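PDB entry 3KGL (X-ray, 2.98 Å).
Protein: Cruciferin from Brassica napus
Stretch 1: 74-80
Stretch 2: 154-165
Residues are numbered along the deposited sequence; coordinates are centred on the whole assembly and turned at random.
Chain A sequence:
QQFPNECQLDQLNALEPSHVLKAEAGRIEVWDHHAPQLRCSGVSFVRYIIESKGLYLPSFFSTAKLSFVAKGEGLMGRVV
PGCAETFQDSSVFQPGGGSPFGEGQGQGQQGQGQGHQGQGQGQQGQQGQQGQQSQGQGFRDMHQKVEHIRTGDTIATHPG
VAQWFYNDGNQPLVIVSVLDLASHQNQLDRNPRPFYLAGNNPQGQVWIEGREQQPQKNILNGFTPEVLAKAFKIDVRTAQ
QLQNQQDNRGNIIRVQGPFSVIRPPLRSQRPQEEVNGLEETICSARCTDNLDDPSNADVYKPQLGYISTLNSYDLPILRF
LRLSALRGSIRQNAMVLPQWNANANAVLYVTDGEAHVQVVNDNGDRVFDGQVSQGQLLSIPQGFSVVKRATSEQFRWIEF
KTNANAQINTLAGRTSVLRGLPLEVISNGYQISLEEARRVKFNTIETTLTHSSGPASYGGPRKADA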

# COMPACT_ATOMS: atom_id res chain seq x y z
N GLY A 74 -15.91 -23.99 -21.28
CA GLY A 74 -16.98 -24.16 -20.32
C GLY A 74 -17.79 -22.92 -19.98
O GLY A 74 -17.81 -21.95 -20.74
N LEU A 75 -18.45 -22.95 -18.83
CA LEU A 75 -19.29 -21.86 -18.36
C LEU A 75 -18.68 -21.20 -17.12
O LEU A 75 -17.98 -21.85 -16.35
CB LEU A 75 -20.71 -22.38 -18.06
CG LEU A 75 -21.43 -22.97 -19.28
CD1 LEU A 75 -22.80 -23.50 -18.93
CD2 LEU A 75 -21.55 -21.92 -20.35
N MET A 76 -18.94 -19.91 -16.95
CA MET A 76 -18.54 -19.20 -15.73
C MET A 76 -19.61 -18.25 -15.21
O MET A 76 -20.34 -17.63 -15.97
CB MET A 76 -17.26 -18.41 -15.95
CG MET A 76 -17.11 -17.30 -14.93
SD MET A 76 -15.69 -16.27 -15.27
CE MET A 76 -16.19 -15.51 -16.81
N GLY A 77 -19.67 -18.12 -13.90
CA GLY A 77 -20.61 -17.23 -13.26
C GLY A 77 -19.91 -16.37 -12.23
O GLY A 77 -19.26 -16.86 -11.31
N ARG A 78 -20.05 -15.06 -12.40
CA ARG A 78 -19.55 -14.10 -11.43
C ARG A 78 -20.80 -13.64 -10.72
O ARG A 78 -21.89 -13.69 -11.29
CB ARG A 78 -18.91 -12.93 -12.18
CG ARG A 78 -17.49 -12.53 -11.76
CD ARG A 78 -16.71 -11.94 -12.95
NE ARG A 78 -17.62 -11.20 -13.82
CZ ARG A 78 -17.54 -11.17 -15.14
NH1 ARG A 78 -16.59 -11.85 -15.76
NH2 ARG A 78 -18.42 -10.47 -15.85
N VAL A 79 -20.66 -13.20 -9.47
CA VAL A 79 -21.77 -12.59 -8.74
C VAL A 79 -21.24 -11.44 -7.93
O VAL A 79 -20.48 -11.64 -6.98
CB VAL A 79 -22.44 -13.58 -7.77
CG1 VAL A 79 -23.54 -12.87 -6.99
CG2 VAL A 79 -22.99 -14.78 -8.52
N VAL A 80 -21.64 -10.22 -8.28
CA VAL A 80 -21.16 -9.04 -7.58
C VAL A 80 -22.13 -8.59 -6.46
O VAL A 80 -23.27 -9.06 -6.40
CB VAL A 80 -20.97 -7.88 -8.55
CG1 VAL A 80 -20.24 -8.37 -9.79
CG2 VAL A 80 -22.31 -7.33 -8.92
N THR A 154 -9.11 -14.45 -20.55
CA THR A 154 -8.46 -13.96 -19.36
C THR A 154 -9.50 -13.24 -18.49
O THR A 154 -10.06 -12.23 -18.89
CB THR A 154 -7.31 -13.03 -19.73
OG1 THR A 154 -6.55 -13.64 -20.78
CG2 THR A 154 -6.40 -12.79 -18.51
N ILE A 155 -9.75 -13.79 -17.30
CA ILE A 155 -10.79 -13.30 -16.40
C ILE A 155 -10.24 -12.49 -15.23
O ILE A 155 -9.21 -12.85 -14.66
CB ILE A 155 -11.60 -14.47 -15.81
CG1 ILE A 155 -12.63 -14.99 -16.83
CG2 ILE A 155 -12.27 -14.06 -14.50
CD1 ILE A 155 -12.15 -16.18 -17.61
N ALA A 156 -10.94 -11.41 -14.85
CA ALA A 156 -10.56 -10.62 -13.67
C ALA A 156 -11.61 -10.64 -12.57
O ALA A 156 -12.82 -10.64 -12.82
CB ALA A 156 -10.23 -9.20 -14.06
N THR A 157 -11.13 -10.66 -11.33
CA THR A 157 -11.99 -10.78 -10.17
C THR A 157 -11.56 -9.89 -9.02
O THR A 157 -10.44 -9.97 -8.55
CB THR A 157 -12.08 -12.24 -9.71
OG1 THR A 157 -13.28 -12.82 -10.21
CG2 THR A 157 -12.09 -12.34 -8.19
N HIS A 158 -12.47 -9.01 -8.60
CA HIS A 158 -12.27 -8.13 -7.46
C HIS A 158 -12.30 -8.93 -6.17
O HIS A 158 -13.05 -9.88 -6.07
CB HIS A 158 -13.40 -7.10 -7.43
CG HIS A 158 -12.94 -5.68 -7.58
ND1 HIS A 158 -12.59 -5.13 -8.79
CD2 HIS A 158 -12.78 -4.69 -6.66
CE1 HIS A 158 -12.23 -3.87 -8.62
NE2 HIS A 158 -12.34 -3.58 -7.33
N PRO A 159 -11.50 -8.54 -5.17
CA PRO A 159 -11.69 -9.18 -3.86
C PRO A 159 -13.17 -9.12 -3.49
O PRO A 159 -13.76 -8.04 -3.58
CB PRO A 159 -10.89 -8.30 -2.90
CG PRO A 159 -9.85 -7.65 -3.75
CD PRO A 159 -10.42 -7.54 -5.15
N GLY A 160 -13.76 -10.24 -3.10
CA GLY A 160 -15.14 -10.26 -2.67
C GLY A 160 -16.13 -10.76 -3.70
O GLY A 160 -17.28 -11.05 -3.37
N VAL A 161 -15.69 -10.88 -4.95
CA VAL A 161 -16.53 -11.43 -6.02
C VAL A 161 -16.51 -12.96 -6.02
O VAL A 161 -15.44 -13.57 -6.03
CB VAL A 161 -16.06 -10.94 -7.39
CG1 VAL A 161 -16.94 -11.52 -8.47
CG2 VAL A 161 -16.04 -9.41 -7.44
N ALA A 162 -17.68 -13.58 -6.03
CA ALA A 162 -17.77 -15.03 -6.07
C ALA A 162 -17.85 -15.55 -7.49
O ALA A 162 -18.55 -14.97 -8.30
CB ALA A 162 -18.96 -15.52 -5.28
N GLN A 163 -17.13 -16.64 -7.79
CA GLN A 163 -17.15 -17.28 -9.11
C GLN A 163 -17.22 -18.79 -9.03
O GLN A 163 -16.65 -19.40 -8.12
CB GLN A 163 -15.90 -16.94 -9.90
CG GLN A 163 -16.02 -15.73 -10.77
CD GLN A 163 -14.70 -15.37 -11.41
OE1 GLN A 163 -13.70 -16.05 -11.19
NE2 GLN A 163 -14.69 -14.30 -12.20
N TRP A 164 -17.91 -19.39 -9.99
CA TRP A 164 -18.01 -20.84 -10.13
C TRP A 164 -17.77 -21.21 -11.60
O TRP A 164 -18.14 -20.46 -12.50
CB TRP A 164 -19.39 -21.35 -9.68
CG TRP A 164 -20.52 -20.68 -10.40
CD1 TRP A 164 -21.23 -19.60 -9.97
CD2 TRP A 164 -21.07 -21.03 -11.68
NE1 TRP A 164 -22.18 -19.25 -10.90
CE2 TRP A 164 -22.10 -20.11 -11.96
CE3 TRP A 164 -20.78 -22.02 -12.62
CZ2 TRP A 164 -22.84 -20.16 -13.13
CZ3 TRP A 164 -21.53 -22.07 -13.78
CH2 TRP A 164 -22.54 -21.14 -14.03
N PHE A 165 -17.14 -22.36 -11.84
CA PHE A 165 -16.87 -22.81 -13.20
C PHE A 165 -17.51 -24.17 -13.49
O PHE A 165 -17.57 -25.03 -12.61
CB PHE A 165 -15.37 -22.86 -13.46
CG PHE A 165 -14.69 -21.53 -13.33
CD1 PHE A 165 -14.62 -20.67 -14.41
CD2 PHE A 165 -14.14 -21.13 -12.12
CE1 PHE A 165 -14.00 -19.44 -14.30
CE2 PHE A 165 -13.52 -19.90 -12.00
CZ PHE A 165 -13.45 -19.06 -13.09

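Strand 74-79 runs antiparallel to strand 162-165, and Gly 77 and Trp 164 form a hydrogen-bonded pair: Gly 77 N donates to Trp 164 O (3.1 Å) and Trp 164 N to Gly 77 O (3.2 Å). Farther along, Val 79 N donates to Ala 162 O (3.0 Å). The type II turn from His 158 to Val 161, closed by Val 161 N to His 158 O (3.0 Å), leads into this strand; Gly 160 takes a positive phi of 101°, where a CB would jam against the preceding carbonyl.

Trp 164, with chi1 p (55°), lays its indole across the neighbouring strand, Gly 77 CA lying 3.8 Å from the centroid of its five-membered ring, over the face. The glycine makes this possible, since a CB there would fall 2.2 Å from Trp 164 NE1.

Met 76, Arg 78, Gln 163 and Phe 165 share the other face. Met 76 extends through t, t before chi3 turns p (66°), bringing CE to 3.6 Å from Ile 155 CG1; its SD lies 3.7 Å from Phe 165 CE1, oblique to the ring. Arg 78 has chi1 between wells at -128°; its aliphatic portion packs on stretch 2, with CG 3.5 Å from Val 161 CG1 and CD 3.2 Å from Gln 163 NE2, while its NH1 is hydrogen-bonded elsewhere in the structure.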